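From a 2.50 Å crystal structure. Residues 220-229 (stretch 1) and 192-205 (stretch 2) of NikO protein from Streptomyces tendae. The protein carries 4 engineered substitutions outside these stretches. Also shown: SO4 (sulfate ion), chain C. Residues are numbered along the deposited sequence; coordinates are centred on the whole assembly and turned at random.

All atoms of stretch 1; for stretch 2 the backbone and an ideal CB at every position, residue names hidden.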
ATOM      1  N   ASP A 220      16.518  -7.899  13.737  1.00 26.24           N
ATOM      2  CA  ASP A 220      17.345  -8.726  12.873  1.00 22.02           C
ATOM      3  C   ASP A 220      18.761  -8.163  12.788  1.00 25.04           C
ATOM      4  O   ASP A 220      19.745  -8.884  12.958  1.00 18.91           O
ATOM      5  CB  ASP A 220      16.720  -8.745  11.477  1.00 23.55           C
ATOM      6  CG  ASP A 220      16.947 -10.047  10.754  1.00 30.52           C
ATOM      7  OD1 ASP A 220      17.906 -10.764  11.103  1.00 48.92           O
ATOM      8  OD2 ASP A 220      16.165 -10.354   9.831  1.00 43.34           O
ATOM      9  N   VAL A 221      18.846  -6.859  12.537  1.00 18.67           N
ATOM     10  CA  VAL A 221      20.118  -6.159  12.429  1.00 14.36           C
ATOM     11  C   VAL A 221      20.487  -5.488  13.751  1.00 14.88           C
ATOM     12  O   VAL A 221      21.648  -5.503  14.165  1.00 14.16           O
ATOM     13  CB  VAL A 221      20.063  -5.099  11.307  1.00 11.48           C
ATOM     14  CG1 VAL A 221      21.238  -4.142  11.399  1.00 16.28           C
ATOM     15  CG2 VAL A 221      20.023  -5.772   9.945  1.00 15.28           C
ATOM     16  N   THR A 222      19.484  -4.912  14.409  1.00 14.07           N
ATOM     17  CA  THR A 222      19.677  -4.185  15.664  1.00 13.78           C
ATOM     18  C   THR A 222      20.390  -5.013  16.733  1.00 12.03           C
ATOM     19  O   THR A 222      21.316  -4.530  17.385  1.00 11.94           O
ATOM     20  CB  THR A 222      18.330  -3.663  16.218  1.00 16.91           C
ATOM     21  OG1 THR A 222      17.958  -2.469  15.519  1.00 21.66           O
ATOM     22  CG2 THR A 222      18.433  -3.353  17.707  1.00 30.15           C
ATOM     23  N   ASP A 223      19.963  -6.260  16.899  1.00 12.94           N
ATOM     24  CA  ASP A 223      20.551  -7.130  17.912  1.00 13.01           C
ATOM     25  C   ASP A 223      21.988  -7.530  17.582  1.00 13.01           C
ATOM     26  O   ASP A 223      22.799  -7.734  18.484  1.00 13.47           O
ATOM     27  CB  ASP A 223      19.687  -8.373  18.137  1.00 17.18           C
ATOM     28  CG  ASP A 223      18.378  -8.051  18.832  1.00 24.83           C
ATOM     29  OD1 ASP A 223      18.283  -6.968  19.448  1.00 15.45           O
ATOM     30  OD2 ASP A 223      17.447  -8.882  18.766  1.00 24.59           O
ATOM     31  N   MET A 224      22.304  -7.640  16.294  1.00 10.56           N
ATOM     32  CA  MET A 224      23.663  -7.973  15.884  1.00 10.86           C
ATOM     33  C   MET A 224      24.616  -6.830  16.223  1.00 15.52           C
ATOM     34  O   MET A 224      25.779  -7.057  16.560  1.00 13.59           O
ATOM     35  CB  MET A 224      23.733  -8.299  14.391  1.00 10.20           C
ATOM     36  CG  MET A 224      25.095  -8.827  13.952  1.00 15.01           C
ATOM     37  SD  MET A 224      25.213  -9.224  12.197  1.00 26.26           S
ATOM     38  CE  MET A 224      25.091  -7.596  11.467  1.00 15.19           C
ATOM     39  N   VAL A 225      24.112  -5.603  16.128  1.00 11.95           N
ATOM     40  CA  VAL A 225      24.877  -4.422  16.509  1.00 11.99           C
ATOM     41  C   VAL A 225      25.270  -4.500  17.979  1.00 11.39           C
ATOM     42  O   VAL A 225      26.415  -4.231  18.342  1.00 15.45           O
ATOM     43  CB  VAL A 225      24.076  -3.126  16.261  1.00 10.21           C
ATOM     44  CG1 VAL A 225      24.758  -1.933  16.919  1.00 10.06           C
ATOM     45  CG2 VAL A 225      23.896  -2.893  14.769  1.00 13.23           C
ATOM     46  N   THR A 226      24.313  -4.883  18.818  1.00 12.53           N
ATOM     47  CA  THR A 226      24.557  -5.029  20.249  1.00 15.70           C
ATOM     48  C   THR A 226      25.591  -6.120  20.521  1.00 15.74           C
ATOM     49  O   THR A 226      26.461  -5.964  21.377  1.00 18.52           O
ATOM     50  CB  THR A 226      23.256  -5.351  21.011  1.00 15.59           C
ATOM     51  OG1 THR A 226      22.300  -4.307  20.784  1.00 19.62           O
ATOM     52  CG2 THR A 226      23.521  -5.474  22.505  1.00  8.95           C
ATOM     53  N   VAL A 227      25.495  -7.220  19.779  1.00 15.60           N
ATOM     54  CA  VAL A 227      26.430  -8.330  19.932  1.00 16.23           C
ATOM     55  C   VAL A 227      27.846  -7.917  19.540  1.00 11.71           C
ATOM     56  O   VAL A 227      28.803  -8.188  20.266  1.00 10.97           O
ATOM     57  CB  VAL A 227      25.998  -9.553  19.101  1.00 15.49           C
ATOM     58  CG1 VAL A 227      27.083 -10.622  19.118  1.00  9.05           C
ATOM     59  CG2 VAL A 227      24.685 -10.112  19.625  1.00 13.08           C
ATOM     60  N   LEU A 228      27.971  -7.257  18.393  1.00 12.14           N
ATOM     61  CA  LEU A 228      29.265  -6.769  17.925  1.00 11.69           C
ATOM     62  C   LEU A 228      29.873  -5.768  18.903  1.00 12.88           C
ATOM     63  O   LEU A 228      31.078  -5.794  19.157  1.00 13.61           O
ATOM     64  CB  LEU A 228      29.141  -6.140  16.536  1.00  8.54           C
ATOM     65  CG  LEU A 228      29.054  -7.120  15.365  1.00 12.66           C
ATOM     66  CD1 LEU A 228      28.883  -6.374  14.051  1.00 15.53           C
ATOM     67  CD2 LEU A 228      30.288  -8.011  15.323  1.00  7.21           C
ATOM     68  N   ARG A 229      29.034  -4.892  19.446  1.00 10.22           N
ATOM     69  CA  ARG A 229      29.472  -3.924  20.445  1.00 16.30           C
ATOM     70  C   ARG A 229      30.030  -4.621  21.681  1.00 13.77           C
ATOM     71  O   ARG A 229      31.080  -4.239  22.197  1.00 16.41           O
ATOM     72  CB  ARG A 229      28.317  -3.004  20.848  1.00 12.81           C
ATOM     73  CG  ARG A 229      28.038  -1.876  19.868  1.00 16.27           C
ATOM     74  CD  ARG A 229      26.790  -1.098  20.264  1.00 16.58           C
ATOM     75  NE  ARG A 229      26.582   0.079  19.426  1.00 19.09           N
ATOM     76  CZ  ARG A 229      25.486   0.830  19.452  1.00 22.01           C
ATOM     77  NH1 ARG A 229      24.489   0.525  20.271  1.00 18.61           N
ATOM     78  NH2 ARG A 229      25.381   1.885  18.655  1.00 20.73           N
ATOM     79  N   UNK A 192      17.919  -5.800   0.708  1.00 16.07           N
ATOM     80  CA  UNK A 192      18.144  -4.750   1.695  1.00 12.21           C
ATOM     81  C   UNK A 192      18.744  -5.300   2.988  1.00 17.19           C
ATOM     82  O   UNK A 192      19.866  -4.949   3.355  1.00 12.19           O
ATOM     83  CB  UNK A 192      16.830  -4.027   1.998  1.00 12.21           C
ATOM     84  N   UNK A 193      18.000  -6.164   3.668  1.00 14.60           N
ATOM     85  CA  UNK A 193      18.401  -6.655   4.982  1.00 15.09           C
ATOM     86  C   UNK A 193      19.718  -7.429   4.954  1.00 16.10           C
ATOM     87  O   UNK A 193      20.553  -7.271   5.843  1.00 14.47           O
ATOM     88  CB  UNK A 193      17.298  -7.545   5.557  1.00 15.09           C
ATOM     89  N   UNK A 194      19.900  -8.258   3.932  1.00 17.31           N
ATOM     90  CA  UNK A 194      21.104  -9.061   3.809  1.00 12.68           C
ATOM     91  C   UNK A 194      22.351  -8.230   3.577  1.00 13.89           C
ATOM     92  O   UNK A 194      23.421  -8.542   4.102  1.00 10.89           O
ATOM     93  CB  UNK A 194      20.941 -10.067   2.668  1.00 12.68           C
ATOM     94  N   UNK A 195      22.213  -7.167   2.791  1.00 14.35           N
ATOM     95  CA  UNK A 195      23.337  -6.288   2.487  1.00 13.26           C
ATOM     96  C   UNK A 195      23.805  -5.535   3.728  1.00 16.30           C
ATOM     97  O   UNK A 195      25.001  -5.307   3.911  1.00 11.51           O
ATOM     98  CB  UNK A 195      22.952  -5.297   1.387  1.00 13.26           C
ATOM     99  N   UNK A 196      22.855  -5.151   4.576  1.00 12.84           N
ATOM    100  CA  UNK A 196      23.169  -4.425   5.802  1.00 12.21           C
ATOM    101  C   UNK A 196      23.918  -5.319   6.784  1.00 12.08           C
ATOM    102  O   UNK A 196      24.907  -4.902   7.385  1.00 12.50           O
ATOM    103  CB  UNK A 196      21.891  -3.886   6.447  1.00 12.21           C
ATOM    104  N   UNK A 197      23.438  -6.550   6.936  1.00 10.69           N
ATOM    105  CA  UNK A 197      24.074  -7.521   7.818  1.00 14.73           C
ATOM    106  C   UNK A 197      25.512  -7.785   7.390  1.00 15.33           C
ATOM    107  O   UNK A 197      26.424  -7.794   8.216  1.00 14.47           O
ATOM    108  CB  UNK A 197      23.279  -8.828   7.835  1.00 14.73           C
ATOM    109  N   UNK A 198      25.704  -7.991   6.092  1.00 12.80           N
ATOM    110  CA  UNK A 198      27.025  -8.265   5.542  1.00 10.40           C
ATOM    111  C   UNK A 198      27.965  -7.078   5.730  1.00 17.71           C
ATOM    112  O   UNK A 198      29.097  -7.239   6.187  1.00 14.65           O
ATOM    113  CB  UNK A 198      26.916  -8.618   4.057  1.00 10.40           C
ATOM    114  N   UNK A 199      27.485  -5.887   5.381  1.00 12.97           N
ATOM    115  CA  UNK A 199      28.286  -4.671   5.488  1.00 10.14           C
ATOM    116  C   UNK A 199      28.720  -4.397   6.923  1.00 15.40           C
ATOM    117  O   UNK A 199      29.849  -3.968   7.166  1.00 16.55           O
ATOM    118  CB  UNK A 199      27.500  -3.475   4.948  1.00 10.14           C
ATOM    119  N   UNK A 200      27.819  -4.641   7.869  1.00 11.53           N
ATOM    120  CA  UNK A 200      28.133  -4.463   9.282  1.00 15.47           C
ATOM    121  C   UNK A 200      29.223  -5.429   9.728  1.00 13.98           C
ATOM    122  O   UNK A 200      30.171  -5.037  10.408  1.00 13.93           O
ATOM    123  CB  UNK A 200      26.878  -4.656  10.135  1.00 15.47           C
ATOM    124  N   UNK A 201      29.080  -6.692   9.338  1.00 12.04           N
ATOM    125  CA  UNK A 201      30.067  -7.713   9.663  1.00 16.03           C
ATOM    126  C   UNK A 201      31.417  -7.384   9.035  1.00 14.99           C
ATOM    127  O   UNK A 201      32.454  -7.482   9.691  1.00 17.07           O
ATOM    128  CB  UNK A 201      29.586  -9.088   9.195  1.00 16.03           C
ATOM    129  N   UNK A 202      31.393  -6.990   7.766  1.00 12.45           N
ATOM    130  CA  UNK A 202      32.610  -6.625   7.050  1.00 16.54           C
ATOM    131  C   UNK A 202      33.277  -5.407   7.678  1.00 16.58           C
ATOM    132  O   UNK A 202      34.502  -5.314   7.723  1.00 15.65           O
ATOM    133  CB  UNK A 202      32.298  -6.352   5.577  1.00 16.54           C
ATOM    134  N   UNK A 203      32.461  -4.476   8.160  1.00 12.77           N
ATOM    135  CA  UNK A 203      32.967  -3.265   8.780  1.00 12.08           C
ATOM    136  C   UNK A 203      33.704  -3.530  10.078  1.00 15.95           C
ATOM    137  O   UNK A 203      34.647  -2.819  10.421  1.00 13.85           O
ATOM    138  CB  UNK A 203      31.814  -2.292   9.035  1.00 12.08           C
ATOM    139  N   UNK A 204      33.276  -4.562  10.797  1.00 13.56           N
ATOM    140  CA  UNK A 204      33.866  -4.893  12.090  1.00 16.45           C
ATOM    141  C   UNK A 204      35.182  -5.656  11.949  1.00 18.31           C
ATOM    142  O   UNK A 204      36.057  -5.564  12.810  1.00 15.83           O
ATOM    143  CB  UNK A 204      32.877  -5.717  12.918  1.00 16.45           C
ATOM    144  N   UNK A 205      35.316  -6.410  10.862  1.00 12.71           N
ATOM    145  CA  UNK A 205      36.520  -7.201  10.628  1.00 17.59           C
ATOM    146  C   UNK A 205      37.494  -6.480   9.702  1.00 18.26           C
ATOM    147  O   UNK A 205      38.423  -7.086   9.168  1.00 16.76           O
ATOM    148  CB  UNK A 205      36.150  -8.563  10.038  1.00 17.59           C
TER
HETATM  149  S   SO4 C 501      17.557 -12.028   4.991  1.00 44.01           S
HETATM  150  O1  SO4 C 501      18.523 -11.059   5.500  1.00 26.60           O
HETATM  151  O2  SO4 C 501      17.905 -13.362   5.473  1.00 29.46           O
HETATM  152  O3  SO4 C 501      16.223 -11.671   5.463  1.00 59.60           O
HETATM  153  O4  SO4 C 501      17.576 -12.016   3.530  1.00 27.28           O

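The helices run nearly parallel (8°), 10.2 Å apart at closest approach.

Position 192 is out of reach of stretch 1, which sets no preference. It is Tyr192, hydrogen-bonded elsewhere in the structure through OH.

Position 193 points toward stretch 1, but its ideal CB is 5.2 Å from Asp220 OD2. With the sulfate nearby, a small donor or basic group would suit. It is Ser193, whose OG donates to sulfate O1 at 2.8 Å.

Position 194 points away and position 195 is out of reach. Many residues would fit. They are Gly194 and Ala195.

Position 196 points toward stretch 1, its CB 4.4 Å from Val221 CG2. A small or medium apolar side chain suits. It is Val196, whose CG1 packs 3.8 Å from Val221 CG1.

Position 197 points sideways, its CB 4.2 Å from Met224 CE. An apolar chain could pack here. The carboxylate of Asp220 and the sulfate favour a long basic one. It is Lys197, with chi2 to chi4 all t. This extended chain passes Val221, CG lying 3.8 Å from Val221 CG2. Its NZ forms a salt bridge with Asp220 OD1 at 2.8 Å, weak as a hydrogen bond, and donates to sulfate O1 at 3.0 Å.

Position 198 points away and position 199 sideways. Stretch 1 sets no preference; any helix-compatible residue would do. They are Thr198, whose OG1 donates to Gly194 O at 3.0 Å, and Ala199.

Position 200 points toward stretch 1, its CB 3.7 Å from Met224 CE. Val221 and Val225 add an apolar surface, so Leu, Ile or Met would suit. It is Leu200. Its CD1 reaches Val221 CG1 at 3.6 Å and Val225 CG2 at 3.8 Å. With Ser193, Val196 and Lys197 it forms the hole that receives Val221.

Position 201 points sideways, its CB 5.3 Å from Met224 CE. A longer apolar chain could reach back. It is Leu201, whose CD2 lies 3.8 Å from Met224 SD.

Positions 202 and 203 make no contact, and stretch 1 leaves 202 open. At 203 a CB would be tight, 3.2 Å from Ala199 O; glycine fits comfortably, though the helical angles do not require it. They are Met202 and Gly203.

Position 204 points toward stretch 1, its CB 4.2 Å from Leu228 CD1. A small apolar residue already makes contact. It is Ala204.

Position 205 leaves helical angles, out of reach; the choice is open. It is Val205.

Stretch 2, residues 192-205: YSGAVKTALLMGAV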
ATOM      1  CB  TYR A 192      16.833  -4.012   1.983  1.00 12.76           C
ATOM      2  CG  TYR A 192      16.980  -2.718   2.757  1.00 11.16           C
ATOM      3  CD1 TYR A 192      18.229  -2.148   2.985  1.00  9.50           C
ATOM      4  CD2 TYR A 192      15.865  -2.071   3.270  1.00 10.29           C
ATOM      5  CE1 TYR A 192      18.357  -0.970   3.698  1.00  9.54           C
ATOM      6  CE2 TYR A 192      15.982  -0.898   3.982  1.00  9.99           C
ATOM      7  CZ  TYR A 192      17.227  -0.350   4.194  1.00 15.86           C
ATOM      8  OH  TYR A 192      17.335   0.823   4.905  1.00 12.33           O
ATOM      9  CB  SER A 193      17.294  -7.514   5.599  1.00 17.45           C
ATOM     10  OG  SER A 193      17.101  -8.707   4.864  1.00 23.40           O
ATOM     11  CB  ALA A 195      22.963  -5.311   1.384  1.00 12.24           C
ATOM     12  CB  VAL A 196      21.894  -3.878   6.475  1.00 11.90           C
ATOM     13  CG1 VAL A 196      22.232  -3.221   7.805  1.00  9.61           C
ATOM     14  CG2 VAL A 196      21.190  -2.896   5.552  1.00 13.67           C
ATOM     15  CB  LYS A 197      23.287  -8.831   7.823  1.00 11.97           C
ATOM     16  CG  LYS A 197      21.860  -8.692   8.323  1.00 15.48           C
ATOM     17  CD  LYS A 197      21.086  -9.986   8.142  1.00 14.29           C
ATOM     18  CE  LYS A 197      19.633  -9.818   8.554  1.00 15.54           C
ATOM     19  NZ  LYS A 197      18.877 -11.097   8.457  1.00 18.51           N
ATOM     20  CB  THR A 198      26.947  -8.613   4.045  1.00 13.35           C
ATOM     21  OG1 THR A 198      26.117  -9.768   3.865  1.00 13.79           O
ATOM     22  CG2 THR A 198      28.333  -8.900   3.490  1.00 16.63           C
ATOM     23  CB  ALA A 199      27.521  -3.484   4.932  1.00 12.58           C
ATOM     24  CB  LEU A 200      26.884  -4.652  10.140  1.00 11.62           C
ATOM     25  CG  LEU A 200      26.079  -3.389  10.436  1.00 16.72           C
ATOM     26  CD1 LEU A 200      24.792  -3.744  11.152  1.00 22.80           C
ATOM     27  CD2 LEU A 200      26.906  -2.428  11.273  1.00 11.92           C
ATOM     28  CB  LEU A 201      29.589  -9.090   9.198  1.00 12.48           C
ATOM     29  CG  LEU A 201      28.417  -9.700   9.971  1.00 14.07           C
ATOM     30  CD1 LEU A 201      27.914 -10.958   9.282  1.00 18.73           C
ATOM     31  CD2 LEU A 201      28.823 -10.001  11.405  1.00  9.48           C
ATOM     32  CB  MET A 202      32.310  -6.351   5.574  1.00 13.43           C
ATOM     33  CG  MET A 202      31.917  -7.583   4.777  1.00 16.40           C
ATOM     34  SD  MET A 202      33.197  -8.852   4.774  1.00 18.87           S
ATOM     35  CE  MET A 202      34.538  -7.984   3.964  1.00 18.57           C
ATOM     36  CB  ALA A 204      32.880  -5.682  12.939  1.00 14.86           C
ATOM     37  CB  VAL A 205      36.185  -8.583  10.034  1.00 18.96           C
ATOM     38  CG1 VAL A 205      35.380  -9.407  11.028  1.00 13.80           C
ATOM     39  CG2 VAL A 205      35.430  -8.430   8.722  1.00 14.52           C
TER
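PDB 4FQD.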